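Local coordinates for transcriptional regulator (Thermus thermophilus, PDB 2H0A), which probably regulates transcription as a CcpA-type repressor, its periplasmic-binding-protein-like part presumably sensing a small effector, at residues Phe141-Ala144 with Leu145-Ala148; Arg150-Pro154 with Asp155-Ile159; Gly237-Ala240 with Ala241-Leu245; Glu12-Arg15 with Arg16-Glu19; Leu171-Phe174 with Leu175-Ser179. All blocks are in the same frame, centred on the assembly; numbering follows the deposited sequence.

Contact 1 of 5, residues Phe141-Ala144 with Leu145-Ala148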
loop_
_atom_site.group_PDB
_atom_site.type_symbol
_atom_site.label_atom_id
_atom_site.label_comp_id
_atom_site.label_asym_id
_atom_site.label_seq_id
_atom_site.Cartn_x
_atom_site.Cartn_y
_atom_site.Cartn_z
ATOM N N PHE A 141 -3.710 -22.356 -13.065
ATOM C CA PHE A 141 -2.313 -22.705 -12.893
ATOM C C PHE A 141 -2.229 -24.171 -12.520
ATOM O O PHE A 141 -1.455 -24.925 -13.101
ATOM C CB PHE A 141 -1.685 -21.861 -11.785
ATOM C CG PHE A 141 -0.197 -22.049 -11.649
ATOM C CD1 PHE A 141 0.664 -21.679 -12.681
ATOM C CD2 PHE A 141 0.349 -22.580 -10.486
ATOM C CE1 PHE A 141 2.053 -21.835 -12.550
ATOM C CE2 PHE A 141 1.735 -22.736 -10.350
ATOM C CZ PHE A 141 2.587 -22.363 -11.383
ATOM N N GLN A 142 -3.042 -24.573 -11.554
ATOM C CA GLN A 142 -3.047 -25.952 -11.105
ATOM C C GLN A 142 -3.551 -26.919 -12.173
ATOM O O GLN A 142 -3.033 -28.025 -12.309
ATOM C CB GLN A 142 -3.899 -26.090 -9.846
ATOM C CG GLN A 142 -3.486 -25.159 -8.730
ATOM C CD GLN A 142 -4.118 -25.538 -7.416
ATOM O OE1 GLN A 142 -3.793 -26.580 -6.845
ATOM N NE2 GLN A 142 -5.038 -24.702 -6.928
ATOM N N GLU A 143 -4.562 -26.504 -12.925
ATOM C CA GLU A 143 -5.111 -27.352 -13.967
ATOM C C GLU A 143 -4.082 -27.605 -15.060
ATOM O O GLU A 143 -3.910 -28.736 -15.499
ATOM C CB GLU A 143 -6.367 -26.709 -14.561
ATOM C CG GLU A 143 -7.522 -26.564 -13.570
ATOM C CD GLU A 143 -8.291 -27.864 -13.342
ATOM O OE1 GLU A 143 -7.667 -28.886 -12.964
ATOM O OE2 GLU A 143 -9.530 -27.863 -13.539
ATOM N N ALA A 144 -3.389 -26.559 -15.495
ATOM C CA ALA A 144 -2.388 -26.710 -16.538
ATOM C C ALA A 144 -1.229 -27.578 -16.069
ATOM O O ALA A 144 -0.751 -28.436 -16.809
ATOM C CB ALA A 144 -1.877 -25.343 -16.982
ATOM N N LEU A 145 -0.772 -27.343 -14.841
ATOM C CA LEU A 145 0.330 -28.113 -14.267
ATOM C C LEU A 145 -0.028 -29.586 -14.198
ATOM O O LEU A 145 0.782 -30.448 -14.508
ATOM C CB LEU A 145 0.660 -27.617 -12.856
ATOM C CG LEU A 145 1.459 -26.320 -12.747
ATOM C CD1 LEU A 145 1.697 -26.007 -11.280
ATOM C CD2 LEU A 145 2.784 -26.462 -13.505
ATOM N N LYS A 146 -1.254 -29.861 -13.778
ATOM C CA LYS A 146 -1.740 -31.223 -13.665
ATOM C C LYS A 146 -1.703 -31.886 -15.031
ATOM O O LYS A 146 -1.128 -32.960 -15.200
ATOM C CB LYS A 146 -3.175 -31.216 -13.137
ATOM C CG LYS A 146 -3.758 -32.587 -12.891
ATOM C CD LYS A 146 -5.147 -32.486 -12.287
ATOM C CE LYS A 146 -5.680 -33.867 -11.917
ATOM N NZ LYS A 146 -7.040 -33.807 -11.301
ATOM N N GLU A 147 -2.310 -31.219 -16.005
ATOM C CA GLU A 147 -2.391 -31.722 -17.367
ATOM C C GLU A 147 -1.037 -31.902 -18.031
ATOM O O GLU A 147 -0.938 -32.539 -19.078
ATOM C CB GLU A 147 -3.272 -30.787 -18.203
ATOM C CG GLU A 147 -4.638 -30.561 -17.562
ATOM C CD GLU A 147 -5.562 -29.683 -18.385
ATOM O OE1 GLU A 147 -5.144 -28.570 -18.780
ATOM O OE2 GLU A 147 -6.715 -30.107 -18.622
ATOM N N ALA A 148 0.011 -31.362 -17.421
ATOM C CA ALA A 148 1.348 -31.478 -17.989
ATOM C C ALA A 148 2.208 -32.515 -17.268
ATOM O O ALA A 148 3.388 -32.678 -17.587
ATOM C CB ALA A 148 2.031 -30.125 -17.970
#

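Contact 2 of 5, residues Arg150-Pro154 with Asp155-Ile159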
loop_
_atom_site.group_PDB
_atom_site.type_symbol
_atom_site.label_atom_id
_atom_site.label_comp_id
_atom_site.label_asym_id
_atom_site.label_seq_id
_atom_site.Cartn_x
_atom_site.Cartn_y
_atom_site.Cartn_z
ATOM N N ARG A 150 3.118 -32.418 -14.120
ATOM C CA ARG A 150 3.844 -31.826 -13.004
ATOM C C ARG A 150 2.894 -31.102 -12.058
ATOM O O ARG A 150 3.018 -29.895 -11.853
ATOM C CB ARG A 150 4.885 -30.845 -13.529
ATOM C CG ARG A 150 5.702 -31.394 -14.689
ATOM C CD ARG A 150 6.725 -30.378 -15.186
ATOM N NE ARG A 150 7.668 -29.991 -14.138
ATOM C CZ ARG A 150 8.691 -29.167 -14.327
ATOM N NH1 ARG A 150 8.902 -28.638 -15.524
ATOM N NH2 ARG A 150 9.515 -28.885 -13.330
ATOM N N PRO A 151 1.939 -31.835 -11.462
ATOM C CA PRO A 151 0.968 -31.250 -10.535
ATOM C C PRO A 151 1.587 -30.421 -9.411
ATOM O O PRO A 151 2.650 -30.754 -8.882
ATOM C CB PRO A 151 0.199 -32.466 -10.023
ATOM C CG PRO A 151 1.191 -33.564 -10.132
ATOM C CD PRO A 151 1.831 -33.302 -11.470
ATOM N N PHE A 152 0.896 -29.337 -9.065
ATOM C CA PHE A 152 1.324 -28.405 -8.027
ATOM C C PHE A 152 0.946 -28.908 -6.631
ATOM O O PHE A 152 0.121 -29.808 -6.480
ATOM C CB PHE A 152 0.676 -27.032 -8.272
ATOM C CG PHE A 152 1.323 -25.899 -7.520
ATOM C CD1 PHE A 152 2.592 -25.444 -7.874
ATOM C CD2 PHE A 152 0.663 -25.284 -6.463
ATOM C CE1 PHE A 152 3.193 -24.390 -7.185
ATOM C CE2 PHE A 152 1.257 -24.229 -5.767
ATOM C CZ PHE A 152 2.522 -23.781 -6.129
ATOM N N SER A 153 1.555 -28.312 -5.614
ATOM C CA SER A 153 1.283 -28.682 -4.239
ATOM C C SER A 153 1.347 -27.438 -3.369
ATOM O O SER A 153 2.129 -26.533 -3.627
ATOM C CB SER A 153 2.309 -29.708 -3.755
ATOM O OG SER A 153 2.081 -30.036 -2.396
ATOM N N PRO A 154 0.516 -27.375 -2.323
ATOM C CA PRO A 154 0.519 -26.209 -1.437
ATOM C C PRO A 154 1.834 -26.012 -0.684
ATOM O O PRO A 154 2.065 -24.956 -0.096
ATOM C CB PRO A 154 -0.661 -26.484 -0.509
ATOM C CG PRO A 154 -0.706 -27.966 -0.456
ATOM C CD PRO A 154 -0.495 -28.353 -1.892
ATOM N N ASP A 155 2.698 -27.023 -0.705
ATOM C CA ASP A 155 3.979 -26.903 -0.018
ATOM C C ASP A 155 4.984 -26.147 -0.887
ATOM O O ASP A 155 6.126 -25.939 -0.489
ATOM C CB ASP A 155 4.537 -28.279 0.346
ATOM C CG ASP A 155 5.092 -29.018 -0.853
ATOM O OD1 ASP A 155 4.309 -29.314 -1.782
ATOM O OD2 ASP A 155 6.315 -29.301 -0.868
ATOM N N ARG A 156 4.554 -25.749 -2.080
ATOM C CA ARG A 156 5.406 -24.990 -2.993
ATOM C C ARG A 156 4.740 -23.655 -3.283
ATOM O O ARG A 156 5.104 -22.943 -4.211
ATOM C CB ARG A 156 5.651 -25.767 -4.293
ATOM C CG ARG A 156 6.763 -26.788 -4.159
ATOM C CD ARG A 156 6.955 -27.603 -5.411
ATOM N NE ARG A 156 5.823 -28.487 -5.639
ATOM C CZ ARG A 156 5.186 -28.586 -6.800
ATOM N NH1 ARG A 156 5.580 -27.854 -7.840
ATOM N NH2 ARG A 156 4.140 -29.393 -6.911
ATOM N N LEU A 157 3.756 -23.333 -2.453
ATOM C CA LEU A 157 3.007 -22.090 -2.553
ATOM C C LEU A 157 3.425 -21.131 -1.448
ATOM O O LEU A 157 3.845 -21.552 -0.370
ATOM C CB LEU A 157 1.514 -22.363 -2.401
ATOM C CG LEU A 157 0.613 -21.134 -2.377
ATOM C CD1 LEU A 157 0.526 -20.541 -3.773
ATOM C CD2 LEU A 157 -0.753 -21.521 -1.890
ATOM N N TYR A 158 3.314 -19.836 -1.722
ATOM C CA TYR A 158 3.645 -18.836 -0.724
ATOM C C TYR A 158 2.607 -17.747 -0.813
ATOM O O TYR A 158 2.301 -17.256 -1.895
ATOM C CB TYR A 158 5.024 -18.232 -0.962
ATOM C CG TYR A 158 5.528 -17.426 0.219
ATOM C CD1 TYR A 158 6.083 -18.052 1.329
ATOM C CD2 TYR A 158 5.452 -16.036 0.221
ATOM C CE1 TYR A 158 6.552 -17.321 2.402
ATOM C CE2 TYR A 158 5.918 -15.295 1.296
ATOM C CZ TYR A 158 6.469 -15.944 2.382
ATOM O OH TYR A 158 6.942 -15.206 3.450
ATOM N N ILE A 159 2.059 -17.376 0.335
ATOM C CA ILE A 159 1.050 -16.336 0.386
ATOM C C ILE A 159 1.664 -15.084 1.005
ATOM O O ILE A 159 2.364 -15.159 2.020
ATOM C CB ILE A 159 -0.162 -16.802 1.225
ATOM C CG1 ILE A 159 -0.639 -18.170 0.721
ATOM C CG2 ILE A 159 -1.289 -15.781 1.125
ATOM C CD1 ILE A 159 -1.703 -18.816 1.579
#

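Contact 3 of 5, residues Gly237-Ala240 with Ala241-Leu245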
loop_
_atom_site.group_PDB
_atom_site.type_symbol
_atom_site.label_atom_id
_atom_site.label_comp_id
_atom_site.label_asym_id
_atom_site.label_seq_id
_atom_site.Cartn_x
_atom_site.Cartn_y
_atom_site.Cartn_z
ATOM N N GLY A 237 -9.878 -0.569 -20.139
ATOM C CA GLY A 237 -10.439 0.697 -19.688
ATOM C C GLY A 237 -11.109 1.397 -20.858
ATOM O O GLY A 237 -12.239 1.885 -20.744
ATOM N N ALA A 238 -10.408 1.444 -21.988
ATOM C CA ALA A 238 -10.945 2.045 -23.211
ATOM C C ALA A 238 -12.269 1.393 -23.610
ATOM O O ALA A 238 -13.210 2.078 -23.993
ATOM C CB ALA A 238 -9.939 1.912 -24.354
ATOM N N ARG A 239 -12.343 0.067 -23.526
ATOM C CA ARG A 239 -13.579 -0.628 -23.869
ATOM C C ARG A 239 -14.663 -0.252 -22.870
ATOM O O ARG A 239 -15.817 -0.036 -23.240
ATOM C CB ARG A 239 -13.374 -2.147 -23.864
ATOM C CG ARG A 239 -14.653 -2.952 -24.101
ATOM C CD ARG A 239 -15.381 -2.510 -25.384
ATOM N NE ARG A 239 -14.509 -2.585 -26.557
ATOM C CZ ARG A 239 -14.845 -2.167 -27.770
ATOM N NH1 ARG A 239 -16.046 -1.637 -27.981
ATOM N NH2 ARG A 239 -13.976 -2.261 -28.764
ATOM N N ALA A 240 -14.280 -0.178 -21.598
ATOM C CA ALA A 240 -15.206 0.197 -20.536
ATOM C C ALA A 240 -15.772 1.589 -20.819
ATOM O O ALA A 240 -16.955 1.849 -20.610
ATOM C CB ALA A 240 -14.483 0.201 -19.213
ATOM N N ALA A 241 -14.916 2.484 -21.297
ATOM C CA ALA A 241 -15.343 3.835 -21.614
ATOM C C ALA A 241 -16.341 3.846 -22.781
ATOM O O ALA A 241 -17.405 4.462 -22.687
ATOM C CB ALA A 241 -14.125 4.702 -21.949
ATOM N N GLN A 242 -16.000 3.159 -23.873
ATOM C CA GLN A 242 -16.863 3.106 -25.051
ATOM C C GLN A 242 -18.269 2.622 -24.740
ATOM O O GLN A 242 -19.242 3.220 -25.185
ATOM C CB GLN A 242 -16.250 2.210 -26.129
ATOM C CG GLN A 242 -17.125 2.061 -27.381
ATOM C CD GLN A 242 -17.280 3.352 -28.192
ATOM O OE1 GLN A 242 -18.246 3.504 -28.947
ATOM N NE2 GLN A 242 -16.325 4.271 -28.054
ATOM N N LEU A 243 -18.374 1.535 -23.984
ATOM C CA LEU A 243 -19.675 0.989 -23.614
ATOM C C LEU A 243 -20.461 2.053 -22.883
ATOM O O LEU A 243 -21.642 2.253 -23.150
ATOM C CB LEU A 243 -19.522 -0.233 -22.700
ATOM C CG LEU A 243 -18.956 -1.530 -23.285
ATOM C CD1 LEU A 243 -18.591 -2.472 -22.163
ATOM C CD2 LEU A 243 -19.972 -2.170 -24.206
ATOM N N LEU A 244 -19.789 2.736 -21.959
ATOM C CA LEU A 244 -20.411 3.790 -21.168
ATOM C C LEU A 244 -21.003 4.863 -22.070
ATOM O O LEU A 244 -22.148 5.272 -21.881
ATOM C CB LEU A 244 -19.383 4.421 -20.229
ATOM C CG LEU A 244 -19.938 5.434 -19.230
ATOM C CD1 LEU A 244 -20.889 4.743 -18.275
ATOM C CD2 LEU A 244 -18.796 6.072 -18.474
ATOM N N LEU A 245 -20.207 5.313 -23.039
ATOM C CA LEU A 245 -20.621 6.329 -24.002
ATOM C C LEU A 245 -21.864 5.881 -24.731
ATOM O O LEU A 245 -22.850 6.616 -24.822
ATOM C CB LEU A 245 -19.534 6.564 -25.043
ATOM C CG LEU A 245 -18.408 7.547 -24.743
ATOM C CD1 LEU A 245 -17.473 7.589 -25.942
ATOM C CD2 LEU A 245 -18.986 8.936 -24.466
#

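Contact 4 of 5, residues Glu12-Arg15 with Arg16-Glu19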
loop_
_atom_site.group_PDB
_atom_site.type_symbol
_atom_site.label_atom_id
_atom_site.label_comp_id
_atom_site.label_asym_id
_atom_site.label_seq_id
_atom_site.Cartn_x
_atom_site.Cartn_y
_atom_site.Cartn_z
ATOM N N GLU A 12 -0.319 0.339 -10.274
ATOM C CA GLU A 12 -0.058 0.577 -11.689
ATOM C C GLU A 12 -1.217 0.074 -12.555
ATOM O O GLU A 12 -1.439 0.563 -13.660
ATOM C CB GLU A 12 1.245 -0.109 -12.107
ATOM C CG GLU A 12 1.523 -0.065 -13.601
ATOM C CD GLU A 12 1.884 1.322 -14.102
ATOM O OE1 GLU A 12 1.387 2.314 -13.527
ATOM O OE2 GLU A 12 2.655 1.420 -15.082
ATOM N N PHE A 13 -1.960 -0.897 -12.031
ATOM C CA PHE A 13 -3.088 -1.482 -12.743
ATOM C C PHE A 13 -4.186 -0.458 -12.948
ATOM O O PHE A 13 -4.903 -0.486 -13.952
ATOM C CB PHE A 13 -3.638 -2.675 -11.960
ATOM C CG PHE A 13 -4.850 -3.318 -12.590
ATOM C CD1 PHE A 13 -4.725 -4.134 -13.707
ATOM C CD2 PHE A 13 -6.121 -3.114 -12.053
ATOM C CE1 PHE A 13 -5.847 -4.741 -14.274
ATOM C CE2 PHE A 13 -7.243 -3.722 -12.618
ATOM C CZ PHE A 13 -7.103 -4.533 -13.728
ATOM N N TYR A 14 -4.328 0.448 -11.992
ATOM C CA TYR A 14 -5.352 1.463 -12.101
ATOM C C TYR A 14 -4.843 2.643 -12.897
ATOM O O TYR A 14 -5.625 3.351 -13.525
ATOM C CB TYR A 14 -5.831 1.866 -10.710
ATOM C CG TYR A 14 -6.482 0.696 -10.021
ATOM C CD1 TYR A 14 -7.745 0.250 -10.416
ATOM C CD2 TYR A 14 -5.777 -0.064 -9.090
ATOM C CE1 TYR A 14 -8.281 -0.930 -9.914
ATOM C CE2 TYR A 14 -6.301 -1.247 -8.581
ATOM C CZ TYR A 14 -7.553 -1.679 -9.002
ATOM O OH TYR A 14 -8.045 -2.880 -8.536
ATOM N N ARG A 15 -3.534 2.856 -12.901
ATOM C CA ARG A 15 -3.014 3.968 -13.677
ATOM C C ARG A 15 -3.288 3.639 -15.135
ATOM O O ARG A 15 -3.840 4.457 -15.869
ATOM C CB ARG A 15 -1.508 4.158 -13.473
ATOM C CG ARG A 15 -0.973 5.387 -14.202
ATOM C CD ARG A 15 0.546 5.415 -14.318
ATOM N NE ARG A 15 1.059 4.406 -15.243
ATOM C CZ ARG A 15 0.783 4.368 -16.543
ATOM N NH1 ARG A 15 -0.004 5.282 -17.092
ATOM N NH2 ARG A 15 1.287 3.404 -17.297
ATOM N N ARG A 16 -2.914 2.426 -15.540
ATOM C CA ARG A 16 -3.109 1.972 -16.918
ATOM C C ARG A 16 -4.579 1.906 -17.298
ATOM O O ARG A 16 -4.938 2.176 -18.440
ATOM C CB ARG A 16 -2.495 0.589 -17.121
ATOM C CG ARG A 16 -1.016 0.503 -16.811
ATOM C CD ARG A 16 -0.576 -0.949 -16.811
ATOM N NE ARG A 16 -0.786 -1.568 -18.116
ATOM C CZ ARG A 16 -0.735 -2.875 -18.347
ATOM N NH1 ARG A 16 -0.477 -3.719 -17.356
ATOM N NH2 ARG A 16 -0.949 -3.335 -19.570
ATOM N N LEU A 17 -5.417 1.541 -16.334
ATOM C CA LEU A 17 -6.852 1.414 -16.553
ATOM C C LEU A 17 -7.458 2.760 -16.907
ATOM O O LEU A 17 -8.245 2.870 -17.843
ATOM C CB LEU A 17 -7.523 0.861 -15.296
ATOM C CG LEU A 17 -8.841 0.116 -15.507
ATOM C CD1 LEU A 17 -8.572 -1.158 -16.301
ATOM C CD2 LEU A 17 -9.466 -0.231 -14.171
ATOM N N VAL A 18 -7.072 3.787 -16.158
ATOM C CA VAL A 18 -7.571 5.141 -16.364
ATOM C C VAL A 18 -6.971 5.790 -17.600
ATOM O O VAL A 18 -7.618 6.602 -18.258
ATOM C CB VAL A 18 -7.270 6.022 -15.149
ATOM C CG1 VAL A 18 -7.602 7.465 -15.468
ATOM C CG2 VAL A 18 -8.069 5.545 -13.947
ATOM N N GLU A 19 -5.726 5.456 -17.912
ATOM C CA GLU A 19 -5.109 6.012 -19.104
ATOM C C GLU A 19 -5.962 5.517 -20.258
ATOM O O GLU A 19 -6.207 6.245 -21.223
ATOM C CB GLU A 19 -3.678 5.503 -19.271
ATOM C CG GLU A 19 -2.958 6.078 -20.488
ATOM C CD GLU A 19 -1.512 5.606 -20.596
ATOM O OE1 GLU A 19 -0.738 5.842 -19.642
ATOM O OE2 GLU A 19 -1.147 5.002 -21.633
#

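Contact 5 of 5, residues Leu171-Phe174 with Leu175-Ser179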
loop_
_atom_site.group_PDB
_atom_site.type_symbol
_atom_site.label_atom_id
_atom_site.label_comp_id
_atom_site.label_asym_id
_atom_site.label_seq_id
_atom_site.Cartn_x
_atom_site.Cartn_y
_atom_site.Cartn_z
ATOM N N LEU A 171 10.971 -15.776 -2.416
ATOM C CA LEU A 171 12.107 -16.464 -3.018
ATOM C C LEU A 171 12.986 -17.041 -1.902
ATOM O O LEU A 171 13.516 -18.146 -2.011
ATOM C CB LEU A 171 12.926 -15.499 -3.876
ATOM C CG LEU A 171 14.203 -16.088 -4.485
ATOM C CD1 LEU A 171 13.838 -17.233 -5.417
ATOM C CD2 LEU A 171 14.979 -15.013 -5.230
ATOM N N ARG A 172 13.132 -16.276 -0.828
ATOM C CA ARG A 172 13.930 -16.695 0.313
ATOM C C ARG A 172 13.310 -17.964 0.902
ATOM O O ARG A 172 14.019 -18.874 1.346
ATOM C CB ARG A 172 13.949 -15.574 1.356
ATOM C CG ARG A 172 15.323 -15.035 1.682
ATOM C CD ARG A 172 16.121 -16.027 2.516
ATOM N NE ARG A 172 17.359 -15.434 3.030
ATOM C CZ ARG A 172 18.235 -16.074 3.802
ATOM N NH1 ARG A 172 18.021 -17.337 4.158
ATOM N NH2 ARG A 172 19.327 -15.446 4.222
ATOM N N HIS A 173 11.978 -18.010 0.894
ATOM C CA HIS A 173 11.230 -19.149 1.407
ATOM C C HIS A 173 11.448 -20.377 0.524
ATOM O O HIS A 173 11.743 -21.469 1.017
ATOM C CB HIS A 173 9.738 -18.821 1.448
ATOM C CG HIS A 173 8.892 -19.955 1.922
ATOM N ND1 HIS A 173 8.873 -20.371 3.236
ATOM C CD2 HIS A 173 8.067 -20.793 1.251
ATOM C CE1 HIS A 173 8.074 -21.414 3.353
ATOM N NE2 HIS A 173 7.572 -21.691 2.164
ATOM N N PHE A 174 11.303 -20.188 -0.784
ATOM C CA PHE A 174 11.487 -21.270 -1.734
ATOM C C PHE A 174 12.917 -21.817 -1.729
ATOM O O PHE A 174 13.135 -23.014 -1.915
ATOM C CB PHE A 174 11.165 -20.797 -3.147
ATOM C CG PHE A 174 9.811 -20.159 -3.295
ATOM C CD1 PHE A 174 8.691 -20.698 -2.670
ATOM C CD2 PHE A 174 9.638 -19.072 -4.153
ATOM C CE1 PHE A 174 7.421 -20.173 -2.907
ATOM C CE2 PHE A 174 8.376 -18.542 -4.395
ATOM C CZ PHE A 174 7.265 -19.094 -3.775
ATOM N N LEU A 175 13.894 -20.941 -1.522
ATOM C CA LEU A 175 15.287 -21.355 -1.527
ATOM C C LEU A 175 15.667 -22.320 -0.422
ATOM O O LEU A 175 16.674 -23.015 -0.538
ATOM C CB LEU A 175 16.207 -20.139 -1.491
ATOM C CG LEU A 175 16.206 -19.341 -2.801
ATOM C CD1 LEU A 175 16.978 -18.049 -2.616
ATOM C CD2 LEU A 175 16.805 -20.181 -3.929
ATOM N N GLU A 176 14.888 -22.374 0.656
ATOM C CA GLU A 176 15.220 -23.317 1.713
ATOM C C GLU A 176 14.542 -24.661 1.442
ATOM O O GLU A 176 14.797 -25.659 2.121
ATOM C CB GLU A 176 14.868 -22.757 3.103
ATOM C CG GLU A 176 13.642 -21.875 3.190
ATOM C CD GLU A 176 13.507 -21.182 4.555
ATOM O OE1 GLU A 176 14.464 -20.494 4.981
ATOM O OE2 GLU A 176 12.437 -21.322 5.199
ATOM N N LYS A 177 13.706 -24.676 0.408
ATOM C CA LYS A 177 12.998 -25.882 -0.013
ATOM C C LYS A 177 13.661 -26.493 -1.256
ATOM O O LYS A 177 13.490 -27.678 -1.543
ATOM C CB LYS A 177 11.531 -25.565 -0.338
ATOM C CG LYS A 177 10.630 -25.355 0.866
ATOM C CD LYS A 177 9.187 -25.108 0.420
ATOM C CE LYS A 177 8.243 -24.784 1.590
ATOM N NZ LYS A 177 7.870 -25.961 2.435
ATOM N N ALA A 178 14.415 -25.680 -1.990
ATOM C CA ALA A 178 15.069 -26.154 -3.199
ATOM C C ALA A 178 16.228 -25.275 -3.647
ATOM O O ALA A 178 16.279 -24.079 -3.371
ATOM C CB ALA A 178 14.044 -26.262 -4.326
ATOM N N SER A 179 17.164 -25.887 -4.352
ATOM C CA SER A 179 18.316 -25.165 -4.853
ATOM C C SER A 179 18.056 -24.845 -6.315
ATOM O O SER A 179 17.171 -25.432 -6.942
ATOM C CB SER A 179 19.579 -26.023 -4.738
ATOM O OG SER A 179 19.592 -27.054 -5.709
#

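Contact 1 of 5, residues Phe141-Ala144 with Leu145-Ala148
Leu145 lies one helical turn after Phe141 and rests on a face of its ring. The two side chains cross obliquely. The branch that touches is CD1, which lies 3.8 Å from the centroid of the Phe141 ring and 29° off the ring normal. This is a CH-pi contact over the face. Its nearest ring atom is CE2, with CD1 of Leu145 and CE2 of Phe141 3.4 Å apart. Leu145 CG follows behind, also above the ring. Two torsions produce this overlap. Phe141 turns CG anti to its own N (chi1 -173°), which sets the ring beside its carbonyl carbon. Leu145 keeps CG anti to the carbonyl carbon (chi1 -77°), and its branch then reaches the ring. The backbone fixes the spacing, with Leu145 N bonded to Phe141 O at 3.1 Å. Lys146 N repeats the pattern on Gln142 O at 2.9 Å. Glu143 bends at chi2, while Lys146 is fully extended. Their charged ends, Glu143 OE1 and Lys146 NZ, stay 5.2 Å apart, too far for a salt bridge. On the buried face, Phe141 stacks on Phe185 and meets Phe152 edge-to-face. Phe141 and Leu145 also pack on Ile116 of strand 116-121, and Ala144 meets Arg103 of helix 99-109.

Contact 2 of 5, residues Arg150-Pro154 with Asp155-Ile159
Ser153 and Arg156 close a type I beta turn, with Pro154 and Asp155 at its corners, just before strand 157-160, outermost in this chain's sheet. Arg156 N donates to Ser153 O at 3.0 Å. A weak bond of 3.3 Å follows from Leu157 N to Pro154 O. The packed side of the turn holds Phe152. Its CD1 lies over one face of the Arg156 guanidinium, 3.8 Å from NH1, with the ring and guanidinium planes 56° apart. Leu157 CB comes to the ring edge, 3.9 Å from Phe152 CE2. Behind this side stand Leu145 of helix 133-147 and Ala118 of strand 116-121. The solvent side is looser. Pro151, Pro154 and Asp155 are exposed there, and the very short approach of Ser153 OG to Asp155 OD1 is doubtful. Arg156 bends at chi3 (-69°) and runs back along the loop. Its NH2 donates a hydrogen bond to Pro151 O at 2.8 Å, in the carbonyl plane and on a lone pair.

Contact 3 of 5, residues Gly237-Ala240 with Ala241-Leu245
The guanidinium of Arg239 and the amide of Gln242 are the flat groups here, and their planes stand 69° apart. They do not stack. What reaches the guanidinium from Gln242 is the aliphatic CG, 3.9 Å from Arg239 NH1. It comes in at a slant, a van der Waals touch between a charged nitrogen and an aliphatic carbon, not a hydrogen bond. Arg239 gets there by folding: its chain bends at both chi2 (54°) and chi3 (56°). Beyond the helix, Arg239 also packs on Val258 and Phe260 of strand 257-265. Leu243, one turn on from Arg239, lays its CG 3.5 Å from Arg239 O. Gly237, Ala238, Ala240 and Ala241 bring little or no side chain. Ala241 CB sits 3.4 Å from Ala238 O, close against the backbone of the preceding turn. Regular backbone bonds hold the turns together. Ala241 N reaches Gly237 O at 2.8 Å, and Gln242 N reaches Ala238 O at 3.0 Å. Leu243 N and Leu244 N continue the series to Arg239 O and Ala240 O. Ala238 and Ala241 give helix 12-25 a smooth surface, met by Ile21, Val24 and Leu25. Ala240, Leu243 and Leu244 face strand 81-84 at Val82 and Val84. A helix with one side on a parallel sheet and another on a neighbouring helix is typical of the layered alpha/beta lobes of the periplasmic-binding-protein fold.

Contact 4 of 5, residues Glu12-Arg15 with Arg16-Glu19
Arg15 NH1 forms a salt bridge with Glu19 OE1 at 2.7 Å, four residues along helix 12-25. The oxygen lies in the guanidinium plane, but the nitrogen meets it on the anti side, tilted 30° out of the carboxylate plane. The two side chains run side by side. The other edge of the same guanidinium grips Glu12 side-on: NE reaches OE1 at 2.7 Å and NH2 reaches OE2 at 3.3 Å. A bend at chi3 (70°) turns Arg15 between the two acids. One arginine thus links carboxylates three residues before it and four after it. Such spacing suits neighbouring turns of an alpha helix, here the helix of the beta-alpha-beta unit of strands 2-6 and 31-34. Glu12 CG also packs on Arg16 CD at 3.9 Å, where the chains cross at about a right angle. The Arg16 guanidinium is buried and engaged elsewhere. It forms a salt bridge with Glu234 and hydrogen bonds with Asp216 O, Gln231 O and the His218 ring. On the apolar side, Leu17 CD2 lies 4.2 Å from Tyr14 CD1 and 4.4 Å from Phe13 CE2. Tyr14 OH is held by Ser63 OG, while Phe13, Arg16 and Leu17 touch Val233 of helix 233-248.

Contact 5 of 5, residues Leu171-Phe174 with Leu175-Ser179
Leu171 swings CG anti to its N (chi1 176°), while Leu175 holds CG anti to the carbonyl carbon (chi1 -71°). Leu171 CG and Leu175 CD1 then meet at 3.9 Å, the chains lying at a slant. The lysine chain of Lys177 is extended up to a bend at chi4 (-75°), and its end lies obliquely beside the His173 ring. Helix 164-175 links the parallel strands 157-160 and 182-185 in a beta-alpha-beta crossover, and here it ends. Leu175 N still reaches back four residues, to Leu171 O at 2.9 Å. Glu176 N and Lys177 N reach back three, a 3-10-type spacing, to His173 O at 3.3 Å and Phe174 O at 2.9 Å. Phe174 O takes a weak bond from Ala178 N as well. Leu171 packs on helix 189-200 and Leu175 on Leu202, while the Phe174 ring faces the sheet at Phe117 and Leu182. At the dimer contact, Arg172 packs on Glu176 of the second subunit, and Glu176 on its Arg172.

Contacts 1, 2 and 5 lie in one lobe, and contacts 3 and 4 lie across the chain's centre. Contacts 1 and 2 share one apolar cluster, where Leu145 CD1 meets Phe152 CB. Contact 2 also touches contact 5, where the Tyr158 ring meets His173. Contacts 1 and 5 do not touch. Contacts 3 and 4 belong to adjacent helices that meet at Gly237 and Leu17. Contact 3 is the buried one, mostly alanines and leucines on backbone bonds, with Arg239 and Gln242 on the outside. Contact 2 is a surface turn held mainly by hydrogen bonds to backbone carbonyls. Contacts 1, 4 and 5 are mixed: aromatic CH-pi packing, a salt-bridge network and a helix end at the dimer contact, respectively.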